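Local structure of endoglucanase (Komagataeibacter sucrofermentans, 6VC5) at residues W193-D198 with A242-F247; V226-S231 with A280-L285; W215-S220 with W259-N264. The protein is a glycoside hydrolase family 8 endoglucanase that probably cleaves internal beta-1,4-glucosidic linkages in cellulose and related beta-glucans. One frame throughout, in Å; residues are numbered along the deposited sequence.

Interaction 1 (W193-D198 with A242-F247); sequences WKLPPD and ADFSRF
Trp193 and Phe247 form an edge-to-face aromatic pair that joins an irregular loop to helix 238-251, in the helical (alpha/alpha)6-barrel fold of family 8. The five-membered ring of Trp193 and the ring of Phe247 have centroids 5.0 Å apart and planes at 63°. Phe247 CD1 leads, sitting over one indole face toward its rim, 3.6 Å from Trp193 CG. That CG, anti to its own carbonyl carbon (chi1 -56°), is thereby set against Phe247. His250 also meets the indole. Leu195 crosses Phe247 at about a right angle: its CD1 stands over the phenyl face, 4.0 Å from the centroid and 14° off the normal. The other branch, Leu195 CD2, turns to Phe244 CE1 at 3.8 Å, so one forked side chain reaches two aromatic residues a helical turn apart. Pro196 and Phe244 meet tip to tip, Pro196 CD to Phe244 CZ at 3.9 Å. An alanine at Trp193 would probably leave Phe247 CD1 without the aromatic face it points at and open a gap beside that edge. The backbones are joined through water, which donates to Trp193 O at 2.8 Å and to Asp243 O at 2.7 Å. Lys194 and Leu195 form a G1 beta bulge opposite Phe190. The Lys194 side chain passes Asp243 without a salt bridge; Asp243 OD2 is paired with Arg189 instead. Asp243 OD1 accepts from Arg246 NH1 at 2.9 Å, on the anti side of the carboxylate and close to the guanidinium plane.

Interaction 2 (V226-S231 with A280-L285); sequences VPLYLS and ASCTGL
Two backbone donors grip Ala280 O from opposite faces of its plane: Thr283 N, from the residue whose methyl touches Pro227 and Ser231, at 3.0 Å, and Leu285 N, also at 3.0 Å. The second bond spans five residues and turns the chain away after helix 274-282. Gly284 lies between these donors with phi at 110° and psi near 0°, where a beta carbon would be jammed against Thr283 O. The turn presents Thr283 to helix 225-232. Its CG2 lies anti to the carbonyl carbon, while OG1 (chi1 57°) stands between the backbone N and the carbonyl carbon and bonds to Val279 O. The polar branch is thus tied back to helix 274-282, and the methyl meets the other helix. This is packing of helix 225-232 against the turn that follows helix 274-282, inside the (alpha/alpha)6 barrel known for family 8 enzymes. Thr283 CG2 reaches the backbone of helix 225-232, 3.6 Å from Pro227 O, the acceptor of the helical bond from Ser231 N. The same methyl lies 3.8 Å from Ser231 CB and 4.1 Å from Pro227 CB, spanning one helical turn. Ser231 OG, anti to its backbone N, comes to 3.6 Å from Cys282 O. Leu228 CD1 lies 4.4 Å from Cys282 CB, a loose apolar contact. Leu228 also packs on Val279 and, in helix 300-313, on Leu308 and Ala312.

Interaction 3 (W215-S220 with W259-N264); sequences WPPRFS and WVDLTN
The guanidinium of Arg218 lies flat on the indole of Trp259, planes 4° apart, in a stacked cation-pi pair. Arg218 CZ is 3.7 Å from the five-membered ring centroid of Trp259, and Asp261 N lies in plane at the indole edge. Pro216 CB covers the opposite guanidinium face toward its rim, and a water in the plane at the edge accepts from Arg218 NE at 2.7 Å. That water donates to Asp261 OD1, bridging two charges not in direct contact. Arg218 CD, anti across chi2 (167°), also lies against the indole, near Trp259 CG and CD2. The strands form a two-stranded antiparallel sheet: Phe219 and Val260 are a hydrogen-bonded pair, Phe219 N to Val260 O at 3.0 Å and Val260 N to Phe219 O at 3.2 Å. Leu262 N extends the pairing to Pro217 O at 2.9 Å, with a nearly straight N-H at 171°. Asp261 OD2 accepts from Thr263 N (an Asx turn), from Asn264 N (completing an Asx motif) and also from Thr263 OG1. Phe219 and Leu262 pack on Leu195 of the loop that follows helix 172-187, Ser220 OG bonds to Asp198 OD2 there, and Pro217 and Leu262 touch Ile211 of strand 209-211.

Interactions 1 and 2 are buried contacts, whereas interaction 3 is only partly so, with a cation-pi stack and a water bridge from Arg218 to Asp261 beside its small sheet. The first is aromatic and aliphatic, its centre about 10 Å from that of the second, which is smaller and rests on methyl and backbone contacts. They meet through helix 238-251, where Phe244 touches Pro227. Loop 193-198 connects interaction 1 to interaction 3: it lies on helix 238-251 and also hydrogen-bonds to 215-220 through Asp198 N and Arg218 O. Interactions 2 and 3 do not touch, their nearest atoms being about 5 Å apart. Backbone hydrogen bonds across the contact occur in interaction 3 alone.

Interaction 1 (W193-D198 with A242-F247)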
ATOM      1  N   TRP A 193      13.334  16.850  -8.038  1.00 10.48           N
ATOM      2  CA  TRP A 193      13.730  15.464  -7.834  1.00 10.12           C
ATOM      3  C   TRP A 193      12.932  14.484  -8.683  1.00  9.63           C
ATOM      4  O   TRP A 193      13.218  13.277  -8.649  1.00  9.97           O
ATOM      5  CB  TRP A 193      13.583  15.088  -6.359  1.00 10.32           C
ATOM      6  CG  TRP A 193      14.351  15.986  -5.462  1.00 12.47           C
ATOM      7  CD1 TRP A 193      13.847  16.902  -4.581  1.00 14.73           C
ATOM      8  CD2 TRP A 193      15.774  16.058  -5.357  1.00 12.86           C
ATOM      9  NE1 TRP A 193      14.885  17.538  -3.923  1.00 15.93           N
ATOM     10  CE2 TRP A 193      16.075  17.033  -4.381  1.00 13.58           C
ATOM     11  CE3 TRP A 193      16.826  15.377  -5.984  1.00 12.76           C
ATOM     12  CZ2 TRP A 193      17.390  17.365  -4.034  1.00 14.13           C
ATOM     13  CZ3 TRP A 193      18.142  15.702  -5.625  1.00 14.52           C
ATOM     14  CH2 TRP A 193      18.405  16.686  -4.660  1.00 13.76           C
ATOM     15  N   LYS A 194      11.933  14.966  -9.422  1.00  9.80           N
ATOM     16  CA  LYS A 194      11.127  14.135 -10.312  1.00 10.51           C
ATOM     17  C   LYS A 194      10.485  12.981  -9.542  1.00  8.93           C
ATOM     18  O   LYS A 194      10.637  11.807  -9.880  1.00 10.85           O
ATOM     19  CB  LYS A 194      11.942  13.640 -11.511  1.00 16.67           C
ATOM     20  CG  LYS A 194      12.596  14.757 -12.301  1.00 20.32           C
ATOM     21  CD  LYS A 194      13.875  14.289 -12.980  1.00 24.26           C
ATOM     22  CE  LYS A 194      13.602  13.852 -14.406  1.00 26.79           C
ATOM     23  NZ  LYS A 194      14.603  14.412 -15.356  1.00 29.33           N
ATOM     24  N   LEU A 195       9.746  13.348  -8.482  1.00  7.14           N
ATOM     25  CA  LEU A 195       9.136  12.392  -7.569  1.00  6.83           C
ATOM     26  C   LEU A 195       7.633  12.295  -7.809  1.00  7.11           C
ATOM     27  O   LEU A 195       6.986  13.273  -8.203  1.00  7.59           O
ATOM     28  CB  LEU A 195       9.363  12.843  -6.117  1.00  6.55           C
ATOM     29  CG  LEU A 195      10.817  12.771  -5.630  1.00  7.18           C
ATOM     30  CD1 LEU A 195      11.014  13.617  -4.390  1.00  9.18           C
ATOM     31  CD2 LEU A 195      11.246  11.317  -5.355  1.00  8.98           C
ATOM     32  N   PRO A 196       7.042  11.138  -7.530  1.00  6.88           N
ATOM     33  CA  PRO A 196       5.585  11.032  -7.594  1.00  6.96           C
ATOM     34  C   PRO A 196       4.952  11.727  -6.414  1.00  7.21           C
ATOM     35  O   PRO A 196       5.533  11.758  -5.305  1.00  8.21           O
ATOM     36  CB  PRO A 196       5.343   9.514  -7.544  1.00  8.87           C
ATOM     37  CG  PRO A 196       6.506   9.002  -6.697  1.00 10.62           C
ATOM     38  CD  PRO A 196       7.682   9.893  -7.064  1.00  9.44           C
ATOM     39  N   PRO A 197       3.765  12.301  -6.567  1.00  5.85           N
ATOM     40  CA  PRO A 197       3.072  12.912  -5.434  1.00  6.84           C
ATOM     41  C   PRO A 197       2.298  11.862  -4.646  1.00  6.52           C
ATOM     42  O   PRO A 197       1.982  10.770  -5.138  1.00  7.49           O
ATOM     43  CB  PRO A 197       2.095  13.880  -6.114  1.00  8.34           C
ATOM     44  CG  PRO A 197       1.729  13.158  -7.380  1.00  8.11           C
ATOM     45  CD  PRO A 197       2.968  12.392  -7.812  1.00  7.59           C
ATOM     46  N   ASP A 198       1.970  12.228  -3.400  1.00  6.11           N
ATOM     47  CA  ASP A 198       0.997  11.451  -2.635  1.00  4.02           C
ATOM     48  C   ASP A 198      -0.314  11.308  -3.410  1.00  4.68           C
ATOM     49  O   ASP A 198      -0.918  10.224  -3.429  1.00  6.41           O
ATOM     50  CB  ASP A 198       0.715  12.126  -1.287  1.00  6.75           C
ATOM     51  CG  ASP A 198       1.916  12.137  -0.338  1.00  8.98           C
ATOM     52  OD1 ASP A 198       2.740  11.184  -0.335  1.00  7.31           O
ATOM     53  OD2 ASP A 198       1.998  13.113   0.457  1.00 11.10           O
ATOM     54  N   ALA A 242      17.551   5.457 -10.905  1.00 15.18           N
ATOM     55  CA  ALA A 242      18.587   6.480 -10.829  1.00 16.25           C
ATOM     56  C   ALA A 242      18.054   7.754 -10.190  1.00 16.77           C
ATOM     57  O   ALA A 242      18.753   8.392  -9.390  1.00 16.78           O
ATOM     58  CB  ALA A 242      19.145   6.760 -12.224  1.00 16.94           C
ATOM     59  N   ASP A 243      16.817   8.132 -10.522  1.00 16.54           N
ATOM     60  CA  ASP A 243      16.210   9.323  -9.933  1.00 17.03           C
ATOM     61  C   ASP A 243      15.982   9.158  -8.430  1.00 14.56           C
ATOM     62  O   ASP A 243      16.291  10.061  -7.647  1.00 14.92           O
ATOM     63  CB  ASP A 243      14.903   9.673 -10.649  1.00 21.52           C
ATOM     64  CG  ASP A 243      15.129  10.236 -12.046  1.00 25.33           C
ATOM     65  OD1 ASP A 243      16.264  10.680 -12.333  1.00 27.02           O
ATOM     66  OD2 ASP A 243      14.171  10.242 -12.855  1.00 26.93           O
ATOM     67  N   PHE A 244      15.441   8.015  -7.999  1.00 13.45           N
ATOM     68  CA  PHE A 244      15.278   7.814  -6.562  1.00 12.39           C
ATOM     69  C   PHE A 244      16.633   7.774  -5.859  1.00 11.68           C
ATOM     70  O   PHE A 244      16.785   8.317  -4.761  1.00 12.96           O
ATOM     71  CB  PHE A 244      14.477   6.535  -6.278  1.00 11.91           C
ATOM     72  CG  PHE A 244      12.988   6.674  -6.473  1.00 12.58           C
ATOM     73  CD1 PHE A 244      12.221   7.455  -5.613  1.00 13.24           C
ATOM     74  CD2 PHE A 244      12.350   6.008  -7.509  1.00 11.76           C
ATOM     75  CE1 PHE A 244      10.849   7.571  -5.800  1.00 11.52           C
ATOM     76  CE2 PHE A 244      10.974   6.116  -7.698  1.00 14.01           C
ATOM     77  CZ  PHE A 244      10.225   6.899  -6.843  1.00 13.37           C
ATOM     78  N   SER A 245      17.630   7.134  -6.477  0.54 11.54           N
ATOM     79  CA  SER A 245      18.953   7.043  -5.864  0.54 12.70           C
ATOM     80  C   SER A 245      19.563   8.424  -5.656  0.54 12.94           C
ATOM     81  O   SER A 245      20.150   8.697  -4.602  0.54 14.07           O
ATOM     82  CB  SER A 245      19.876   6.180  -6.727  0.54 13.49           C
ATOM     83  OG  SER A 245      19.412   4.840  -6.798  0.54 14.61           O
ATOM     84  N   ARG A 246      19.415   9.314  -6.643  1.00 13.41           N
ATOM     85  CA  ARG A 246      19.952  10.664  -6.508  1.00 15.27           C
ATOM     86  C   ARG A 246      19.293  11.396  -5.352  1.00 12.86           C
ATOM     87  O   ARG A 246      19.952  12.148  -4.620  1.00 12.81           O
ATOM     88  CB  ARG A 246      19.727  11.442  -7.805  1.00 16.36           C
ATOM     89  CG  ARG A 246      21.010  11.795  -8.515  1.00 21.20           C
ATOM     90  CD  ARG A 246      20.742  12.629  -9.751  1.00 22.41           C
ATOM     91  NE  ARG A 246      19.788  11.990 -10.653  1.00 24.24           N
ATOM     92  CZ  ARG A 246      20.058  10.920 -11.397  1.00 24.14           C
ATOM     93  NH1 ARG A 246      19.128  10.415 -12.199  1.00 23.00           N
ATOM     94  NH2 ARG A 246      21.256  10.360 -11.344  1.00 24.51           N
ATOM     95  N   PHE A 247      17.992  11.173  -5.171  1.00 11.50           N
ATOM     96  CA  PHE A 247      17.251  11.795  -4.083  1.00 10.67           C
ATOM     97  C   PHE A 247      17.721  11.280  -2.720  1.00 10.81           C
ATOM     98  O   PHE A 247      18.068  12.071  -1.834  1.00 11.80           O
ATOM     99  CB  PHE A 247      15.753  11.546  -4.298  1.00 10.87           C
ATOM    100  CG  PHE A 247      14.884  12.038  -3.181  1.00 10.77           C
ATOM    101  CD1 PHE A 247      14.748  13.398  -2.941  1.00 11.25           C
ATOM    102  CD2 PHE A 247      14.190  11.145  -2.385  1.00 12.52           C
ATOM    103  CE1 PHE A 247      13.949  13.858  -1.916  1.00 10.94           C
ATOM    104  CE2 PHE A 247      13.389  11.600  -1.351  1.00 12.78           C
ATOM    105  CZ  PHE A 247      13.267  12.953  -1.119  1.00 12.54           C
TER
HETATM  106  O   HOH W   1      15.908  12.715  -8.227  1.00 14.02           O

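Interaction 2 (V226-S231 with A280-L285)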
ATOM      1  N   VAL A 226       5.682   3.936  -3.244  1.00  6.63           N
ATOM      2  CA  VAL A 226       5.802   3.715  -4.683  1.00  7.20           C
ATOM      3  C   VAL A 226       7.110   3.038  -5.095  1.00  7.43           C
ATOM      4  O   VAL A 226       7.080   2.003  -5.728  1.00  8.00           O
ATOM      5  CB  VAL A 226       5.552   5.008  -5.499  1.00  6.36           C
ATOM      6  CG1 VAL A 226       5.875   4.794  -6.975  1.00  9.01           C
ATOM      7  CG2 VAL A 226       4.098   5.429  -5.338  1.00  8.17           C
ATOM      8  N   PRO A 227       8.249   3.614  -4.747  1.00  6.81           N
ATOM      9  CA  PRO A 227       9.495   2.921  -5.107  1.00  7.20           C
ATOM     10  C   PRO A 227       9.579   1.519  -4.516  1.00  8.37           C
ATOM     11  O   PRO A 227      10.115   0.615  -5.166  1.00 11.09           O
ATOM     12  CB  PRO A 227      10.592   3.864  -4.579  1.00  7.93           C
ATOM     13  CG  PRO A 227       9.899   4.721  -3.539  1.00  7.12           C
ATOM     14  CD  PRO A 227       8.510   4.898  -4.070  1.00  6.52           C
ATOM     15  N   LEU A 228       9.006   1.297  -3.329  1.00  6.72           N
ATOM     16  CA  LEU A 228       9.025  -0.042  -2.744  1.00  8.18           C
ATOM     17  C   LEU A 228       8.213  -1.037  -3.572  1.00  7.59           C
ATOM     18  O   LEU A 228       8.697  -2.128  -3.893  1.00  8.19           O
ATOM     19  CB  LEU A 228       8.526  -0.002  -1.305  1.00 10.76           C
ATOM     20  CG  LEU A 228       8.676  -1.367  -0.624  1.00 12.36           C
ATOM     21  CD1 LEU A 228      10.148  -1.733  -0.472  1.00 16.46           C
ATOM     22  CD2 LEU A 228       7.978  -1.360   0.713  1.00 15.81           C
ATOM     23  N   TYR A 229       6.971  -0.683  -3.929  1.00  7.54           N
ATOM     24  CA  TYR A 229       6.140  -1.618  -4.690  1.00  8.06           C
ATOM     25  C   TYR A 229       6.717  -1.880  -6.076  1.00  8.87           C
ATOM     26  O   TYR A 229       6.656  -3.017  -6.567  1.00 10.23           O
ATOM     27  CB  TYR A 229       4.691  -1.124  -4.783  1.00  8.19           C
ATOM     28  CG  TYR A 229       3.892  -1.257  -3.497  1.00 10.32           C
ATOM     29  CD1 TYR A 229       3.929  -2.434  -2.753  1.00 11.96           C
ATOM     30  CD2 TYR A 229       3.075  -0.216  -3.048  1.00 10.99           C
ATOM     31  CE1 TYR A 229       3.199  -2.565  -1.589  1.00 13.97           C
ATOM     32  CE2 TYR A 229       2.339  -0.348  -1.880  1.00 12.16           C
ATOM     33  CZ  TYR A 229       2.414  -1.522  -1.160  1.00 15.11           C
ATOM     34  OH  TYR A 229       1.686  -1.666   0.002  1.00 19.22           O
ATOM     35  N   LEU A 230       7.275  -0.847  -6.725  1.00  9.87           N
ATOM     36  CA  LEU A 230       7.883  -1.030  -8.043  1.00 10.85           C
ATOM     37  C   LEU A 230       9.099  -1.941  -7.960  1.00 11.51           C
ATOM     38  O   LEU A 230       9.276  -2.829  -8.806  1.00 11.98           O
ATOM     39  CB  LEU A 230       8.287   0.319  -8.630  1.00 10.51           C
ATOM     40  CG  LEU A 230       7.146   1.243  -9.045  1.00 12.25           C
ATOM     41  CD1 LEU A 230       7.721   2.573  -9.546  1.00 14.46           C
ATOM     42  CD2 LEU A 230       6.281   0.585 -10.102  1.00 13.63           C
ATOM     43  N   SER A 231       9.946  -1.744  -6.949  1.00 10.99           N
ATOM     44  CA  SER A 231      11.105  -2.620  -6.781  1.00 12.67           C
ATOM     45  C   SER A 231      10.667  -4.053  -6.498  1.00 13.76           C
ATOM     46  O   SER A 231      11.166  -5.005  -7.115  1.00 14.54           O
ATOM     47  CB  SER A 231      11.990  -2.098  -5.652  1.00 15.03           C
ATOM     48  OG  SER A 231      13.154  -2.898  -5.543  1.00 18.73           O
ATOM     49  N   ALA A 280      14.451   3.239   1.230  1.00  7.63           N
ATOM     50  CA  ALA A 280      15.612   3.766   0.514  1.00  9.25           C
ATOM     51  C   ALA A 280      16.699   2.719   0.352  1.00 11.23           C
ATOM     52  O   ALA A 280      17.336   2.639  -0.697  1.00 12.71           O
ATOM     53  CB  ALA A 280      16.179   4.975   1.256  1.00 10.31           C
ATOM     54  N   SER A 281      16.889   1.877   1.366  0.55 11.61           N
ATOM     55  CA  SER A 281      17.895   0.833   1.291  0.55 12.59           C
ATOM     56  C   SER A 281      17.562  -0.187   0.204  0.55 15.00           C
ATOM     57  O   SER A 281      18.467  -0.849  -0.313  0.55 17.78           O
ATOM     58  CB  SER A 281      18.014   0.165   2.672  0.55 13.09           C
ATOM     59  OG  SER A 281      18.398   1.118   3.665  0.55 13.47           O
ATOM     60  N   CYS A 282      16.281  -0.326  -0.164  1.00 15.48           N
ATOM     61  CA  CYS A 282      15.903  -1.274  -1.199  1.00 19.03           C
ATOM     62  C   CYS A 282      15.953  -0.640  -2.590  1.00 20.07           C
ATOM     63  O   CYS A 282      15.811  -1.348  -3.599  1.00 21.14           O
ATOM     64  CB  CYS A 282      14.492  -1.764  -0.916  1.00 22.33           C
ATOM     65  SG  CYS A 282      14.300  -2.787   0.588  1.00 26.23           S
ATOM     66  N   THR A 283      16.123   0.687  -2.677  1.00 17.83           N
ATOM     67  CA  THR A 283      15.955   1.426  -3.928  1.00 17.40           C
ATOM     68  C   THR A 283      17.063   2.458  -4.137  1.00 19.09           C
ATOM     69  O   THR A 283      16.814   3.580  -4.587  1.00 19.23           O
ATOM     70  CB  THR A 283      14.576   2.083  -4.006  1.00 17.20           C
ATOM     71  OG1 THR A 283      14.385   2.940  -2.877  1.00 15.15           O
ATOM     72  CG2 THR A 283      13.461   1.034  -4.036  1.00 18.49           C
ATOM     73  N   GLY A 284      18.306   2.098  -3.826  1.00 17.35           N
ATOM     74  CA  GLY A 284      19.457   2.865  -4.278  1.00 18.35           C
ATOM     75  C   GLY A 284      20.233   3.635  -3.230  1.00 19.84           C
ATOM     76  O   GLY A 284      21.240   4.267  -3.580  1.00 20.51           O
ATOM     77  N   LEU A 285      19.852   3.580  -1.968  1.00 19.92           N
ATOM     78  CA  LEU A 285      20.617   4.331  -0.996  1.00 22.59           C
ATOM     79  C   LEU A 285      21.914   3.620  -0.674  1.00 28.31           C
ATOM     80  O   LEU A 285      21.932   2.422  -0.525  1.00 28.16           O
ATOM     81  CB  LEU A 285      19.811   4.597   0.266  1.00 21.05           C
ATOM     82  CG  LEU A 285      20.626   5.246   1.385  1.00 21.97           C
ATOM     83  CD1 LEU A 285      21.017   6.663   1.037  1.00 21.52           C
ATOM     84  CD2 LEU A 285      19.867   5.221   2.700  1.00 22.59           C
TER

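Interaction 3 (W215-S220 with W259-N264)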
ATOM      1  N   TRP A 215      -4.812  18.216  -0.702  1.00  7.58           N
ATOM      2  CA  TRP A 215      -3.774  17.737   0.192  1.00  9.17           C
ATOM      3  C   TRP A 215      -2.505  18.529  -0.111  1.00  9.89           C
ATOM      4  O   TRP A 215      -2.347  19.030  -1.226  1.00 10.45           O
ATOM      5  CB  TRP A 215      -3.456  16.255  -0.055  1.00  9.40           C
ATOM      6  CG  TRP A 215      -4.570  15.277   0.170  1.00  8.49           C
ATOM      7  CD1 TRP A 215      -4.834  14.577   1.321  1.00  9.00           C
ATOM      8  CD2 TRP A 215      -5.522  14.831  -0.795  1.00  7.76           C
ATOM      9  NE1 TRP A 215      -5.904  13.739   1.125  1.00  9.73           N
ATOM     10  CE2 TRP A 215      -6.349  13.879  -0.160  1.00  7.72           C
ATOM     11  CE3 TRP A 215      -5.773  15.160  -2.129  1.00  8.66           C
ATOM     12  CZ2 TRP A 215      -7.400  13.254  -0.817  1.00  7.44           C
ATOM     13  CZ3 TRP A 215      -6.822  14.535  -2.785  1.00  9.55           C
ATOM     14  CH2 TRP A 215      -7.619  13.587  -2.123  1.00  9.33           C
ATOM     15  N   PRO A 216      -1.601  18.653   0.854  1.00 11.39           N
ATOM     16  CA  PRO A 216      -0.341  19.368   0.585  1.00 13.11           C
ATOM     17  C   PRO A 216       0.380  18.726  -0.586  1.00 11.71           C
ATOM     18  O   PRO A 216       0.351  17.495  -0.744  1.00 11.33           O
ATOM     19  CB  PRO A 216       0.452  19.195   1.886  1.00 14.80           C
ATOM     20  CG  PRO A 216      -0.586  18.951   2.937  1.00 14.53           C
ATOM     21  CD  PRO A 216      -1.702  18.211   2.253  1.00 12.26           C
ATOM     22  N   PRO A 217       1.001  19.523  -1.449  1.00 10.15           N
ATOM     23  CA  PRO A 217       1.587  19.002  -2.707  1.00  9.17           C
ATOM     24  C   PRO A 217       2.964  18.382  -2.494  1.00 10.03           C
ATOM     25  O   PRO A 217       4.004  18.927  -2.889  1.00 11.06           O
ATOM     26  CB  PRO A 217       1.643  20.261  -3.577  1.00 10.55           C
ATOM     27  CG  PRO A 217       1.922  21.354  -2.577  1.00 12.16           C
ATOM     28  CD  PRO A 217       1.080  20.995  -1.373  1.00 12.20           C
ATOM     29  N   ARG A 218       2.984  17.193  -1.891  1.00  7.90           N
ATOM     30  CA  ARG A 218       4.204  16.605  -1.358  1.00  7.96           C
ATOM     31  C   ARG A 218       4.403  15.177  -1.851  1.00  7.16           C
ATOM     32  O   ARG A 218       3.453  14.496  -2.249  1.00  7.93           O
ATOM     33  CB  ARG A 218       4.169  16.565   0.172  1.00  7.84           C
ATOM     34  CG  ARG A 218       4.077  17.921   0.799  1.00  7.51           C
ATOM     35  CD  ARG A 218       3.741  17.797   2.256  1.00  8.45           C
ATOM     36  NE  ARG A 218       3.670  19.119   2.870  1.00  9.45           N
ATOM     37  CZ  ARG A 218       3.345  19.318   4.137  1.00 12.38           C
ATOM     38  NH1 ARG A 218       3.065  18.282   4.914  1.00 12.73           N
ATOM     39  NH2 ARG A 218       3.307  20.557   4.626  1.00 15.73           N
ATOM     40  N   PHE A 219       5.649  14.746  -1.815  1.00  6.94           N
ATOM     41  CA  PHE A 219       6.062  13.345  -1.738  1.00  7.08           C
ATOM     42  C   PHE A 219       6.274  13.062  -0.261  1.00  7.09           C
ATOM     43  O   PHE A 219       7.134  13.620   0.301  1.00  8.33           O
ATOM     44  CB  PHE A 219       7.396  13.139  -2.485  1.00  7.91           C
ATOM     45  CG  PHE A 219       8.022  11.764  -2.304  1.00  8.24           C
ATOM     46  CD1 PHE A 219       7.726  10.739  -3.136  1.00  8.05           C
ATOM     47  CD2 PHE A 219       8.964  11.561  -1.337  1.00  9.37           C
ATOM     48  CE1 PHE A 219       8.331   9.520  -2.994  1.00  8.19           C
ATOM     49  CE2 PHE A 219       9.571  10.335  -1.177  1.00  9.60           C
ATOM     50  CZ  PHE A 219       9.237   9.307  -2.000  1.00  9.01           C
ATOM     51  N   SER A 220       5.466  12.195   0.331  1.00  6.85           N
ATOM     52  CA  SER A 220       5.545  11.928   1.749  1.00  7.17           C
ATOM     53  C   SER A 220       5.042  10.536   2.128  1.00  6.74           C
ATOM     54  O   SER A 220       5.460   9.580   1.559  1.00  7.10           O
ATOM     55  CB  SER A 220       4.883  13.042   2.582  1.00  9.12           C
ATOM     56  OG  SER A 220       3.502  13.014   2.623  1.00 11.27           O
ATOM     57  N   TRP A 259       8.869  14.752   4.464  1.00  7.14           N
ATOM     58  CA  TRP A 259       8.158  15.178   3.272  1.00  7.30           C
ATOM     59  C   TRP A 259       9.011  16.157   2.487  1.00  7.14           C
ATOM     60  O   TRP A 259       9.869  16.848   3.045  1.00  7.64           O
ATOM     61  CB  TRP A 259       6.770  15.779   3.564  1.00  7.00           C
ATOM     62  CG  TRP A 259       6.676  16.934   4.541  1.00  7.40           C
ATOM     63  CD1 TRP A 259       6.261  16.859   5.835  1.00  8.65           C
ATOM     64  CD2 TRP A 259       6.945  18.320   4.290  1.00  7.84           C
ATOM     65  NE1 TRP A 259       6.260  18.101   6.410  1.00 10.47           N
ATOM     66  CE2 TRP A 259       6.681  19.020   5.486  1.00 10.16           C
ATOM     67  CE3 TRP A 259       7.391  19.041   3.172  1.00  9.72           C
ATOM     68  CZ2 TRP A 259       6.849  20.401   5.600  1.00 10.35           C
ATOM     69  CZ3 TRP A 259       7.553  20.420   3.287  1.00 11.45           C
ATOM     70  CH2 TRP A 259       7.289  21.080   4.499  1.00 11.06           C
ATOM     71  N   VAL A 260       8.763  16.197   1.176  0.56  5.92           N
ATOM     72  CA  VAL A 260       9.334  17.198   0.277  0.56  5.91           C
ATOM     73  C   VAL A 260       8.208  17.813  -0.547  0.56  6.28           C
ATOM     74  O   VAL A 260       7.415  17.087  -1.155  0.56  7.20           O
ATOM     75  CB  VAL A 260      10.389  16.588  -0.662  0.56  7.61           C
ATOM     76  CG1 VAL A 260      10.931  17.658  -1.609  0.56  8.61           C
ATOM     77  CG2 VAL A 260      11.505  15.953   0.135  0.56 10.08           C
ATOM     78  N   ASP A 261       8.158  19.148  -0.588  1.00  5.63           N
ATOM     79  CA  ASP A 261       7.160  19.864  -1.374  1.00  6.99           C
ATOM     80  C   ASP A 261       7.604  19.844  -2.830  1.00  7.63           C
ATOM     81  O   ASP A 261       8.729  20.243  -3.154  1.00  8.21           O
ATOM     82  CB  ASP A 261       7.053  21.308  -0.858  1.00  7.75           C
ATOM     83  CG  ASP A 261       5.946  22.110  -1.529  1.00 12.48           C
ATOM     84  OD1 ASP A 261       5.058  22.639  -0.815  1.00 14.91           O
ATOM     85  OD2 ASP A 261       5.960  22.246  -2.760  1.00 14.81           O
ATOM     86  N   LEU A 262       6.725  19.361  -3.702  1.00  7.72           N
ATOM     87  CA  LEU A 262       7.064  19.172  -5.111  1.00  7.70           C
ATOM     88  C   LEU A 262       6.910  20.435  -5.951  1.00  9.85           C
ATOM     89  O   LEU A 262       7.213  20.402  -7.151  1.00 11.42           O
ATOM     90  CB  LEU A 262       6.209  18.043  -5.685  1.00  8.70           C
ATOM     91  CG  LEU A 262       6.360  16.721  -4.925  1.00  7.31           C
ATOM     92  CD1 LEU A 262       5.455  15.686  -5.577  1.00 10.14           C
ATOM     93  CD2 LEU A 262       7.805  16.251  -4.926  1.00  8.64           C
ATOM     94  N   THR A 263       6.456  21.541  -5.359  1.00 10.04           N
ATOM     95  CA  THR A 263       6.361  22.805  -6.074  1.00 10.67           C
ATOM     96  C   THR A 263       7.499  23.761  -5.767  1.00 12.86           C
ATOM     97  O   THR A 263       7.773  24.644  -6.588  1.00 16.46           O
ATOM     98  CB  THR A 263       5.019  23.488  -5.787  1.00 13.95           C
ATOM     99  OG1 THR A 263       5.029  24.043  -4.463  1.00 18.05           O
ATOM    100  CG2 THR A 263       3.881  22.489  -5.926  1.00 15.54           C
ATOM    101  N   ASN A 264       8.178  23.615  -4.618  1.00 12.63           N
ATOM    102  CA  ASN A 264       9.287  24.514  -4.312  1.00 12.77           C
ATOM    103  C   ASN A 264      10.514  23.835  -3.725  1.00 11.36           C
ATOM    104  O   ASN A 264      11.499  24.526  -3.434  1.00 13.17           O
ATOM    105  CB  ASN A 264       8.839  25.672  -3.399  1.00 15.80           C
ATOM    106  CG  ASN A 264       8.256  25.195  -2.085  1.00 17.89           C
ATOM    107  OD1 ASN A 264       8.505  24.075  -1.642  1.00 15.36           O
ATOM    108  ND2 ASN A 264       7.482  26.060  -1.443  1.00 22.99           N
TER
HETATM  109  O   HOH W   2       4.031  21.488   1.591  1.00 25.70           O